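Local coordinates for putative acyl-[acyl-carrier-protein] desaturase DesA2 (Mycobacterium tuberculosis, PDB 1ZA0) that may act as an iron-dependent acyl-ACP desaturase in mycobacterial fatty acid biosynthesis, introducing double bonds into carrier-bound acyl chains, at residues T147-L152 with I212-A217. Numbering follows the deposited sequence.
Sequences TQVETL and IAAIAA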
# COMPACT_ATOMS: atom_id res chain seq x y z
N THR A 147 17.92 -7.66 -7.99
CA THR A 147 17.60 -8.72 -8.96
C THR A 147 16.11 -8.78 -9.18
O THR A 147 15.31 -8.17 -8.40
CB THR A 147 18.05 -10.12 -8.49
OG1 THR A 147 17.48 -10.43 -7.21
CG2 THR A 147 19.65 -10.22 -8.27
N GLN A 148 15.73 -9.50 -10.24
CA GLN A 148 14.32 -9.71 -10.55
C GLN A 148 13.57 -10.40 -9.39
O GLN A 148 12.43 -10.08 -9.14
CB GLN A 148 14.10 -10.52 -11.84
N VAL A 149 14.23 -11.31 -8.69
CA VAL A 149 13.62 -12.15 -7.67
C VAL A 149 13.52 -11.34 -6.41
O VAL A 149 12.51 -11.36 -5.76
CB VAL A 149 14.41 -13.49 -7.42
CG1 VAL A 149 13.96 -14.22 -6.14
CG2 VAL A 149 14.25 -14.39 -8.63
N GLU A 150 14.59 -10.64 -6.09
CA GLU A 150 14.61 -9.67 -5.02
C GLU A 150 13.48 -8.63 -5.13
O GLU A 150 12.89 -8.27 -4.12
CB GLU A 150 15.96 -8.97 -4.96
CG GLU A 150 16.98 -9.72 -4.13
CD GLU A 150 18.43 -9.17 -4.26
OE1 GLU A 150 18.68 -8.27 -5.09
OE2 GLU A 150 19.30 -9.66 -3.55
N THR A 151 13.14 -8.26 -6.35
CA THR A 151 12.17 -7.24 -6.63
C THR A 151 10.76 -7.82 -6.37
O THR A 151 9.89 -7.12 -5.81
CB THR A 151 12.31 -6.73 -8.10
OG1 THR A 151 13.53 -5.96 -8.26
CG2 THR A 151 11.25 -5.73 -8.47
N LEU A 152 10.53 -9.08 -6.82
CA LEU A 152 9.22 -9.68 -6.67
C LEU A 152 8.97 -9.96 -5.21
O LEU A 152 7.85 -9.80 -4.75
CB LEU A 152 9.04 -10.95 -7.53
CG LEU A 152 9.10 -10.77 -9.04
CD1 LEU A 152 9.23 -12.19 -9.80
CD2 LEU A 152 7.90 -9.98 -9.55
N ILE A 212 14.68 -17.96 -1.45
CA ILE A 212 14.81 -18.03 -0.01
C ILE A 212 15.77 -16.96 0.53
O ILE A 212 15.44 -16.31 1.55
CB ILE A 212 15.18 -19.49 0.48
CG1 ILE A 212 13.99 -20.43 0.21
CG2 ILE A 212 15.52 -19.52 1.96
CD1 ILE A 212 14.23 -21.92 0.50
N ALA A 213 16.91 -16.79 -0.12
CA ALA A 213 17.86 -15.78 0.29
C ALA A 213 17.28 -14.38 0.18
O ALA A 213 17.53 -13.58 1.02
CB ALA A 213 19.15 -15.86 -0.58
N ALA A 214 16.53 -14.14 -0.89
CA ALA A 214 15.86 -12.87 -1.07
C ALA A 214 14.83 -12.65 0.06
O ALA A 214 14.76 -11.58 0.63
CB ALA A 214 15.25 -12.79 -2.42
N ILE A 215 14.10 -13.69 0.45
CA ILE A 215 13.09 -13.54 1.49
C ILE A 215 13.76 -13.27 2.81
O ILE A 215 13.30 -12.40 3.60
CB ILE A 215 12.17 -14.81 1.54
CG1 ILE A 215 11.35 -14.92 0.26
CG2 ILE A 215 11.29 -14.75 2.80
CD1 ILE A 215 10.66 -16.28 0.03
N ALA A 216 14.87 -13.97 3.07
CA ALA A 216 15.63 -13.73 4.31
C ALA A 216 16.13 -12.30 4.41
O ALA A 216 15.97 -11.66 5.45
CB ALA A 216 16.83 -14.72 4.41
N ALA A 217 16.66 -11.78 3.33
CA ALA A 217 17.26 -10.43 3.34
C ALA A 217 16.20 -9.32 3.52
O ALA A 217 16.41 -8.37 4.28
CB ALA A 217 18.07 -10.21 2.08
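Ala214, on helix 208-221, sets its methyl group against Val149 and Glu150 in the first turn of helix 148-172, a helix that carries a metal ligand, Glu159, further along in this ferritin-like four-helix-bundle desaturase. The contact is a small helix-to-helix packing away from the metal site, and it is made by apolar contacts, without polar bonds between the two segments. Ala214 CB lies 3.9 Å from Glu150 CG and 4.2 Å from Val149 CG1. A residue as small as alanine suits the place because the backbones come close, with the CA atoms of Glu150 and Ala214 5.2 Å apart. Val149 turns CG1 anti to its backbone nitrogen (chi1 167°), which brings that branch to the methyl, while its side chain also touches Leu10 of helix 9-27. Ala214 also touches Val153, one turn after Val149 on helix 148-172.

Glu150 contributes differently: its aliphatic CG packs on Ala214, while chi1 (-86°) sets the direction of the chain and its extension beyond CG gives OE1 the reach to Thr147 N. There it completes a capping box with Thr147, the N-cap residue. Thr147 OG1 accepts from Glu150 N at 3.1 Å, and Glu150 OE1 accepts in return from Thr147 N, also at 3.1 Å, on its anti side and 29° out of the carboxylate plane. Threonine and glutamate suit these posts because their oxygens satisfy backbone N-H groups at the helix start, and the negative carboxylate probably also interacts favourably with the helix dipole. The two bonds hold Glu150 by its backbone N and by its carboxylate, which probably limits the freedom of the CG between them. The turn is tied once more at Thr147 O, which Thr151 N and Thr151 OG1 approach from opposite faces of its carbonyl plane, the hydroxyl at 2.8 Å.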